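Shikimate dehydrogenase (NADP(+)) (Peptoclostridium difficile, PDB 5DZS) probably catalyses the reversible NADPH-linked reduction of 3-dehydroshikimate to shikimate, a step of the chorismate pathway that leads to the aromatic amino acids. Local coordinates at residues L134-I138 against L157-A162; G175-A181 against F203-L209; G48-L52 against L90-L95. Where two conformers were deposited one is given. Numbering follows the deposited sequence.

Contact 1. Residues L134-I138 against L157-A162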
loop_
_atom_site.group_PDB
_atom_site.type_symbol
_atom_site.label_atom_id
_atom_site.label_comp_id
_atom_site.label_asym_id
_atom_site.label_seq_id
_atom_site.Cartn_x
_atom_site.Cartn_y
_atom_site.Cartn_z
ATOM N N LEU B 134 17.662 -9.076 10.264
ATOM C CA LEU B 134 18.855 -9.260 9.460
ATOM C C LEU B 134 18.785 -8.333 8.239
ATOM O O LEU B 134 19.735 -7.627 7.940
ATOM C CB LEU B 134 18.988 -10.730 9.027
ATOM C CG LEU B 134 20.109 -11.112 8.049
ATOM C CD1 LEU B 134 20.464 -12.591 8.199
ATOM C CD2 LEU B 134 19.762 -10.769 6.598
ATOM N N THR B 135 17.642 -8.344 7.561
ATOM C CA THR B 135 17.429 -7.526 6.363
ATOM C C THR B 135 17.594 -6.035 6.695
ATOM O O THR B 135 18.294 -5.300 5.982
ATOM C CB THR B 135 16.035 -7.809 5.752
ATOM O OG1 THR B 135 15.886 -9.218 5.511
ATOM C CG2 THR B 135 15.839 -7.062 4.439
ATOM N N TYR B 136 16.963 -5.601 7.782
ATOM C CA TYR B 136 17.055 -4.209 8.213
ATOM C C TYR B 136 18.485 -3.809 8.564
ATOM O O TYR B 136 18.979 -2.780 8.082
ATOM C CB TYR B 136 16.129 -3.951 9.408
ATOM C CG TYR B 136 16.347 -2.597 10.024
ATOM C CD1 TYR B 136 15.836 -1.459 9.431
ATOM C CD2 TYR B 136 17.088 -2.458 11.185
ATOM C CE1 TYR B 136 16.048 -0.212 9.989
ATOM C CE2 TYR B 136 17.316 -1.217 11.751
ATOM C CZ TYR B 136 16.793 -0.098 11.154
ATOM O OH TYR B 136 17.030 1.143 11.730
ATOM N N PHE B 137 19.146 -4.599 9.410
ATOM C CA PHE B 137 20.526 -4.286 9.808
ATOM C C PHE B 137 21.487 -4.168 8.604
ATOM O O PHE B 137 22.300 -3.244 8.547
ATOM C CB PHE B 137 21.090 -5.326 10.798
ATOM C CG PHE B 137 20.590 -5.198 12.224
ATOM C CD1 PHE B 137 20.592 -3.982 12.891
ATOM C CD2 PHE B 137 20.246 -6.333 12.945
ATOM C CE1 PHE B 137 20.178 -3.896 14.218
ATOM C CE2 PHE B 137 19.838 -6.256 14.269
ATOM C CZ PHE B 137 19.799 -5.042 14.908
ATOM N N ILE B 138 21.401 -5.108 7.664
ATOM C CA ILE B 138 22.270 -5.109 6.475
ATOM C C ILE B 138 22.027 -3.887 5.592
ATOM O O ILE B 138 22.973 -3.279 5.090
ATOM C CB ILE B 138 22.065 -6.370 5.606
ATOM C CG1 ILE B 138 22.417 -7.649 6.383
ATOM C CG2 ILE B 138 22.900 -6.285 4.332
ATOM C CD1 ILE B 138 23.889 -7.836 6.679
ATOM N N LEU B 157 21.532 -18.633 6.085
ATOM C CA LEU B 157 21.008 -17.283 6.260
ATOM C C LEU B 157 20.693 -16.673 4.898
ATOM O O LEU B 157 21.147 -17.169 3.867
ATOM C CB LEU B 157 22.002 -16.414 7.032
ATOM C CG LEU B 157 22.269 -16.864 8.473
ATOM C CD1 LEU B 157 23.392 -16.059 9.107
ATOM C CD2 LEU B 157 21.005 -16.769 9.316
ATOM N N LEU B 158 19.902 -15.603 4.906
ATOM C CA LEU B 158 19.517 -14.918 3.675
ATOM C C LEU B 158 20.702 -14.210 3.024
ATOM O O LEU B 158 20.792 -14.145 1.794
ATOM C CB LEU B 158 18.416 -13.891 3.960
ATOM C CG LEU B 158 17.103 -14.422 4.535
ATOM C CD1 LEU B 158 16.208 -13.261 4.946
ATOM C CD2 LEU B 158 16.400 -15.336 3.539
ATOM N N ASN B 159 21.600 -13.675 3.850
ATOM C CA ASN B 159 22.775 -12.961 3.359
ATOM C C ASN B 159 24.062 -13.551 3.938
ATOM O O ASN B 159 24.191 -13.701 5.155
ATOM C CB ASN B 159 22.658 -11.471 3.698
ATOM C CG ASN B 159 23.733 -10.628 3.032
ATOM O OD1 ASN B 159 24.842 -11.096 2.783
ATOM N ND2 ASN B 159 23.409 -9.374 2.749
ATOM N N SER B 160 25.011 -13.873 3.053
ATOM C CA SER B 160 26.296 -14.467 3.451
ATOM C C SER B 160 27.113 -13.550 4.359
ATOM O O SER B 160 28.046 -14.006 5.021
ATOM C CB SER B 160 27.129 -14.858 2.216
ATOM O OG SER B 160 27.458 -13.726 1.427
ATOM N N LYS B 161 26.772 -12.264 4.377
ATOM C CA LYS B 161 27.452 -11.307 5.247
ATOM C C LYS B 161 27.165 -11.611 6.724
ATOM O O LYS B 161 27.999 -11.342 7.587
ATOM C CB LYS B 161 27.027 -9.878 4.906
ATOM C CG LYS B 161 27.636 -8.812 5.804
ATOM C CD LYS B 161 27.293 -7.411 5.323
ATOM C CE LYS B 161 27.754 -6.355 6.316
ATOM N NZ LYS B 161 29.219 -6.424 6.575
ATOM N N ALA B 162 25.987 -12.162 7.006
ATOM C CA ALA B 162 25.624 -12.521 8.379
ATOM C C ALA B 162 26.335 -13.815 8.790
ATOM O O ALA B 162 26.443 -14.749 7.994
ATOM C CB ALA B 162 24.118 -12.679 8.504
#
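Apolar packing carries this contact, and no hydrogen bond crosses between 134-138 and 157-162. Leu134 has the most surface covered by the loop, 86 Å². With its CA-CB bond directed at the loop, it brings CD1 to 3.7 Å from Ala162 CB and to 4.3 Å from Leu157 CB, while Leu134 CD2 lies 4.3 Å from Leu158 CB and 4.2 Å from Asn159 CB. One leucine thus meets four loop residues. One helical turn later, Ile138 points the same way: its CD1 packs at 3.7 Å against CD of Lys161, the aliphatic part of a chain extended as far as CE, and its CG2 sits 3.5 Å from Asn159 ND2.

The polar groups find partners within the loop or elsewhere in the chain, not across the contact. Asn159 OD1 accepts from Lys161 N at 2.8 Å (N-H...O 170°), forming an Asx turn, and Ala162 N bonds to Asn159 O at 3.0 Å, closing a type I turn from Asn159 to Ala162. Lys161 NZ reaches past Ile138 to the backbone O of Glu143, and Thr135 OG1 bonds to Lys131 O.

Leu134, Ile138 and Ala162 also touch Leu145 of strand 144-149. The contact packs the helix of a beta-alpha-beta unit, strand 120-124, helix 128-139 and strand 144-149, against the loop leading to edge strand 163-166, in the Rossmann-like NADP-binding domain.

Contact 2. Residues G175-A181 against F203-L209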
loop_
_atom_site.group_PDB
_atom_site.type_symbol
_atom_site.label_atom_id
_atom_site.label_comp_id
_atom_site.label_asym_id
_atom_site.label_seq_id
_atom_site.Cartn_x
_atom_site.Cartn_y
_atom_site.Cartn_z
ATOM N N GLY B 175 29.907 -6.637 21.209
ATOM C CA GLY B 175 29.338 -5.761 20.191
ATOM C C GLY B 175 28.530 -4.609 20.747
ATOM O O GLY B 175 28.481 -4.388 21.955
ATOM N N ASP B 176 27.894 -3.873 19.844
ATOM C CA ASP B 176 27.070 -2.724 20.207
ATOM C C ASP B 176 25.649 -3.112 20.589
ATOM O O ASP B 176 25.155 -2.731 21.647
ATOM C CB ASP B 176 26.992 -1.757 19.021
ATOM C CG ASP B 176 28.335 -1.163 18.672
ATOM O OD1 ASP B 176 28.807 -0.305 19.442
ATOM O OD2 ASP B 176 28.907 -1.531 17.621
ATOM N N ILE B 177 24.999 -3.874 19.713
ATOM C CA ILE B 177 23.593 -4.224 19.869
ATOM C C ILE B 177 23.310 -5.715 19.942
ATOM O O ILE B 177 23.876 -6.505 19.183
ATOM C CB ILE B 177 22.796 -3.696 18.650
ATOM C CG1 ILE B 177 22.853 -2.166 18.591
ATOM C CG2 ILE B 177 21.351 -4.179 18.682
ATOM C CD1 ILE B 177 22.450 -1.595 17.246
ATOM N N ILE B 178 22.451 -6.095 20.881
ATOM C CA ILE B 178 21.956 -7.465 20.950
ATOM C C ILE B 178 20.429 -7.369 20.897
ATOM O O ILE B 178 19.787 -6.685 21.715
ATOM C CB ILE B 178 22.501 -8.267 22.153
ATOM C CG1 ILE B 178 22.069 -9.740 22.050
ATOM C CG2 ILE B 178 22.094 -7.645 23.483
ATOM C CD1 ILE B 178 22.786 -10.648 23.032
ATOM N N LEU B 179 19.862 -8.064 19.922
ATOM C CA LEU B 179 18.427 -8.031 19.668
ATOM C C LEU B 179 17.813 -9.417 19.871
ATOM O O LEU B 179 18.274 -10.419 19.278
ATOM C CB LEU B 179 18.185 -7.494 18.267
ATOM C CG LEU B 179 16.716 -7.319 17.821
ATOM C CD1 LEU B 179 16.571 -6.187 16.822
ATOM C CD2 LEU B 179 16.135 -8.608 17.263
ATOM N N ASN B 180 16.804 -9.476 20.731
ATOM C CA ASN B 180 16.105 -10.724 20.991
ATOM C C ASN B 180 14.933 -10.954 20.041
ATOM O O ASN B 180 13.903 -10.272 20.140
ATOM C CB ASN B 180 15.552 -10.764 22.412
ATOM C CG ASN B 180 14.781 -12.041 22.682
ATOM O OD1 ASN B 180 15.194 -13.121 22.260
ATOM N ND2 ASN B 180 13.648 -11.922 23.362
ATOM N N ALA B 181 15.090 -11.917 19.141
ATOM C CA ALA B 181 14.029 -12.311 18.211
ATOM C C ALA B 181 13.485 -13.707 18.567
ATOM O O ALA B 181 12.830 -14.334 17.739
ATOM C CB ALA B 181 14.539 -12.300 16.780
ATOM N N PHE B 203 27.475 -6.125 25.601
ATOM C CA PHE B 203 26.774 -5.266 24.641
ATOM C C PHE B 203 26.357 -3.963 25.299
ATOM O O PHE B 203 26.250 -3.895 26.521
ATOM C CB PHE B 203 25.582 -6.020 24.012
ATOM C CG PHE B 203 26.020 -7.173 23.163
ATOM C CD1 PHE B 203 26.325 -8.396 23.743
ATOM C CD2 PHE B 203 26.218 -7.015 21.799
ATOM C CE1 PHE B 203 26.790 -9.450 22.972
ATOM C CE2 PHE B 203 26.672 -8.065 21.022
ATOM C CZ PHE B 203 26.961 -9.284 21.609
ATOM N N ASP B 204 26.170 -2.929 24.481
ATOM C CA ASP B 204 25.773 -1.596 24.952
ATOM C C ASP B 204 24.270 -1.336 24.875
ATOM O O ASP B 204 23.724 -0.595 25.697
ATOM C CB ASP B 204 26.464 -0.513 24.114
ATOM C CG ASP B 204 27.963 -0.477 24.310
ATOM O OD1 ASP B 204 28.452 -0.851 25.400
ATOM O OD2 ASP B 204 28.658 -0.044 23.369
ATOM N N ILE B 205 23.612 -1.943 23.887
ATOM C CA ILE B 205 22.183 -1.712 23.642
ATOM C C ILE B 205 21.440 -3.037 23.524
ATOM O O ILE B 205 21.896 -3.939 22.817
ATOM C CB ILE B 205 21.990 -0.932 22.324
ATOM C CG1 ILE B 205 22.799 0.380 22.360
ATOM C CG2 ILE B 205 20.511 -0.670 22.058
ATOM C CD1 ILE B 205 22.858 1.105 21.031
ATOM N N LEU B 206 20.344 -3.170 24.265
ATOM C CA LEU B 206 19.501 -4.352 24.186
ATOM C C LEU B 206 18.173 -3.993 23.556
ATOM O O LEU B 206 17.518 -3.044 23.981
ATOM C CB LEU B 206 19.204 -4.961 25.556
ATOM C CG LEU B 206 20.274 -5.787 26.255
ATOM C CD1 LEU B 206 21.404 -4.892 26.726
ATOM C CD2 LEU B 206 19.640 -6.527 27.425
ATOM N N ILE B 207 17.768 -4.757 22.550
ATOM C CA ILE B 207 16.469 -4.559 21.928
ATOM C C ILE B 207 15.687 -5.851 22.076
ATOM O O ILE B 207 16.143 -6.912 21.659
ATOM C CB ILE B 207 16.590 -4.181 20.439
ATOM C CG1 ILE B 207 17.377 -2.868 20.313
ATOM C CG2 ILE B 207 15.206 -4.062 19.804
ATOM C CD1 ILE B 207 17.718 -2.488 18.891
ATOM N N ASP B 208 14.513 -5.769 22.689
ATOM C CA ASP B 208 13.684 -6.960 22.850
ATOM C C ASP B 208 12.399 -6.771 22.058
ATOM O O ASP B 208 11.673 -5.828 22.300
ATOM C CB ASP B 208 13.382 -7.199 24.338
ATOM C CG ASP B 208 12.873 -8.613 24.620
ATOM O OD1 ASP B 208 12.580 -9.363 23.654
ATOM O OD2 ASP B 208 12.794 -8.978 25.811
ATOM N N LEU B 209 12.124 -7.660 21.111
ATOM C CA LEU B 209 10.900 -7.530 20.316
ATOM C C LEU B 209 9.670 -7.939 21.112
ATOM O O LEU B 209 8.537 -7.635 20.718
ATOM C CB LEU B 209 10.998 -8.311 19.008
ATOM C CG LEU B 209 12.155 -7.910 18.085
ATOM C CD1 LEU B 209 12.059 -8.614 16.737
ATOM C CD2 LEU B 209 12.238 -6.397 17.904
HETATM O O HOH W 1 27.216 1.362 21.111
#
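Backbone hydrogen bonds join the strands in parallel: Ile178 N to Ile205 O (3.0 Å), Ile207 N to Ile178 O (2.9 Å) and Asn180 N to Ile207 O (2.8 Å), at 164-169°. Asp176 O accepts from Asp204 N (3.0 Å) and Ile205 N (2.8 Å); Leu209 N to Asn180 O is weak (3.3 Å). Asn180 ND2 donates to Asp208 OD1 at 2.8 Å, while Asn180 OD1 is hydrogen-bonded to Thr182 OG1. Asp176 OD1 and Asp204 OD2, like charges 3.9 Å apart and not bonded, each accept from one water; Asp176 OD2 accepts from Val120 N.

Ile177, Leu179, Ile205 and Ile207 pack on one face (Ile177 CG1 to Ile205 CB 4.0 Å, Leu179 CD1 to Ile207 CG2 3.9 Å). On the other, Ile178 CB lies 4.0 Å from the Phe203 ring centroid, a CH-pi contact. Strands 177-180 and 205-208, axes 4.7 Å apart at closest and at 15°, are neighbours in a parallel Rossmann-like sheet, linked through helix 197-200 as a beta-alpha-beta unit; Leu209, a predicted NADP(+)-binding residue, lies just past it.

Contact 3. Residues G48-L52 against L90-L95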
loop_
_atom_site.group_PDB
_atom_site.type_symbol
_atom_site.label_atom_id
_atom_site.label_comp_id
_atom_site.label_asym_id
_atom_site.label_seq_id
_atom_site.Cartn_x
_atom_site.Cartn_y
_atom_site.Cartn_z
ATOM N N GLY B 48 -9.028 -21.474 3.563
ATOM C CA GLY B 48 -10.388 -21.764 3.152
ATOM C C GLY B 48 -11.389 -21.095 4.078
ATOM O O GLY B 48 -12.424 -20.597 3.605
ATOM N N ALA B 49 -11.086 -21.091 5.380
ATOM C CA ALA B 49 -11.992 -20.486 6.366
ATOM C C ALA B 49 -12.036 -18.973 6.229
ATOM O O ALA B 49 -13.111 -18.374 6.320
ATOM C CB ALA B 49 -11.629 -20.897 7.766
ATOM N N ILE B 50 -10.878 -18.333 6.008
ATOM C CA ILE B 50 -10.838 -16.872 5.785
ATOM C C ILE B 50 -11.712 -16.511 4.598
ATOM O O ILE B 50 -12.540 -15.599 4.635
ATOM C CB ILE B 50 -9.393 -16.394 5.509
ATOM C CG1 ILE B 50 -8.635 -16.289 6.819
ATOM C CG2 ILE B 50 -9.397 -15.084 4.731
ATOM C CD1 ILE B 50 -7.130 -16.052 6.632
ATOM N N LYS B 51 -11.510 -17.213 3.497
ATOM C CA LYS B 51 -12.279 -16.959 2.293
ATOM C C LYS B 51 -13.758 -17.203 2.508
ATOM O O LYS B 51 -14.596 -16.387 2.096
ATOM C CB LYS B 51 -11.755 -17.823 1.118
ATOM C CG LYS B 51 -10.361 -17.448 0.693
ATOM C CD LYS B 51 -9.783 -18.514 -0.244
ATOM C CE LYS B 51 -8.334 -18.257 -0.554
ATOM N NZ LYS B 51 -7.774 -19.460 -1.273
ATOM N N LEU B 52 -14.109 -18.315 3.149
ATOM C CA LEU B 52 -15.504 -18.672 3.323
ATOM C C LEU B 52 -16.273 -17.622 4.131
ATOM O O LEU B 52 -17.362 -17.222 3.754
ATOM C CB LEU B 52 -15.631 -20.042 4.014
ATOM C CG LEU B 52 -17.067 -20.542 4.132
ATOM C CD1 LEU B 52 -17.641 -20.976 2.801
ATOM C CD2 LEU B 52 -17.147 -21.681 5.156
ATOM N N LEU B 90 -7.558 -10.306 2.328
ATOM C CA LEU B 90 -8.503 -10.994 1.439
ATOM C C LEU B 90 -9.174 -9.979 0.521
ATOM O O LEU B 90 -9.802 -9.033 0.983
ATOM C CB LEU B 90 -9.600 -11.693 2.265
ATOM C CG LEU B 90 -10.769 -12.297 1.482
ATOM C CD1 LEU B 90 -10.329 -13.522 0.699
ATOM C CD2 LEU B 90 -11.904 -12.650 2.472
ATOM N N ARG B 91 -9.036 -10.188 -0.784
ATOM C CA ARG B 91 -9.728 -9.390 -1.791
ATOM C C ARG B 91 -10.128 -10.266 -2.935
ATOM O O ARG B 91 -9.310 -10.985 -3.494
ATOM C CB ARG B 91 -8.846 -8.233 -2.307
ATOM C CG ARG B 91 -8.619 -7.083 -1.369
ATOM C CD ARG B 91 -9.878 -6.301 -1.035
ATOM N NE ARG B 91 -9.544 -5.240 -0.086
ATOM C CZ ARG B 91 -10.436 -4.588 0.658
ATOM N NH1 ARG B 91 -11.739 -4.861 0.552
ATOM N NH2 ARG B 91 -10.021 -3.660 1.513
ATOM N N GLU B 92 -11.420 -10.210 -3.278
ATOM C CA GLU B 92 -11.940 -10.974 -4.407
ATOM C C GLU B 92 -11.534 -12.455 -4.345
ATOM O O GLU B 92 -11.092 -13.054 -5.323
ATOM C CB GLU B 92 -11.550 -10.306 -5.732
ATOM C CG GLU B 92 -12.282 -8.987 -6.011
ATOM C CD GLU B 92 -11.773 -7.767 -5.247
ATOM O OE1 GLU B 92 -10.562 -7.444 -5.340
ATOM O OE2 GLU B 92 -12.612 -7.060 -4.624
ATOM N N ASN B 93 -11.672 -13.022 -3.153
ATOM C CA ASN B 93 -11.426 -14.426 -2.869
ATOM C C ASN B 93 -9.982 -14.892 -3.018
ATOM O O ASN B 93 -9.714 -16.102 -3.103
ATOM C CB ASN B 93 -12.364 -15.319 -3.720
ATOM C CG ASN B 93 -12.727 -16.609 -3.027
ATOM O OD1 ASN B 93 -13.060 -16.618 -1.843
ATOM N ND2 ASN B 93 -12.701 -17.703 -3.774
ATOM N N MET B 94 -9.063 -13.917 -3.015
ATOM C CA MET B 94 -7.637 -14.166 -3.116
ATOM C C MET B 94 -6.964 -13.651 -1.854
ATOM O O MET B 94 -7.455 -12.719 -1.216
ATOM C CB MET B 94 -7.048 -13.445 -4.333
ATOM C CG MET B 94 -7.609 -13.918 -5.655
ATOM S SD MET B 94 -7.134 -15.609 -6.034
ATOM C CE MET B 94 -5.551 -15.326 -6.786
ATOM N N LEU B 95 -5.852 -14.275 -1.487
ATOM C CA LEU B 95 -5.074 -13.862 -0.324
ATOM C C LEU B 95 -3.729 -13.267 -0.727
ATOM O O LEU B 95 -2.968 -13.881 -1.477
ATOM C CB LEU B 95 -4.845 -15.029 0.647
ATOM C CG LEU B 95 -6.132 -15.636 1.212
ATOM C CD1 LEU B 95 -5.779 -16.816 2.120
ATOM C CD2 LEU B 95 -6.973 -14.631 1.942
HETATM O O HOH W 2 -14.128 -14.751 -0.144
HETATM O O HOH W 3 -15.545 -17.597 -0.909
#
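Gly48 opens the helical segment, its O accepting from Leu52 N at 2.9 Å. Ile50 is buried and directs its CA-CB bond at the partner segment. Its CG2 packs 3.7 Å from Leu95 CD2 and 4.2 Å from Leu90 CD2, so that one methyl touches leucines from both arms of a hairpin.

Those arms, the ends of strands 87-91 and 94-98, are joined by a type I' turn from Arg91 to Met94, with reciprocal bonds Arg91 N to Met94 O and Met94 N to Arg91 O, both 3.0 Å. Helix 46-53 thus packs on a beta hairpin with a two-residue loop (Glu92-Asn93) in the mixed sheet of the substrate-binding domain.

Lys51 has the most surface covered by the hairpin, 96 Å². Its side chain, trans from chi2 outward, lies against the hairpin, with CB 3.5 Å from Asn93 OD1, CG 3.9 Å from Leu90 CD1 and CE 3.9 Å from Leu95 CG, while NZ forms a salt bridge with Asp47. Two waters lie between Lys51 O and Asn93 OD1: one is 2.8 Å from Lys51 O and 2.7 Å from Asn93 OD1, the other 2.8 Å from Asn93 OD1 but only weakly bonded, at 3.4 Å, to Lys51 O.

In the fold
From the N terminus, contact 3 comes first: 37 residues separate its segments, and it closes the span from helix 46-53 to the hairpin within the mixed sheet. Contact 1 follows, enclosing 18 residues that include strand 144-149, and contact 2 then closes 21 residues between neighbouring strands of the parallel sheet. The three are in series; none nests in or crosses another. Contacts 1 and 2, centres 16 Å apart, meet through Phe137, whose CZ lies 3.9 Å from Leu179 CD1 and 4.2 Å from Ile177 CG2, coupling helix 128-139 to the sheet. Contact 3 stands apart in the substrate-binding domain, its centre 38 Å from that of contact 2, across the chain's centre.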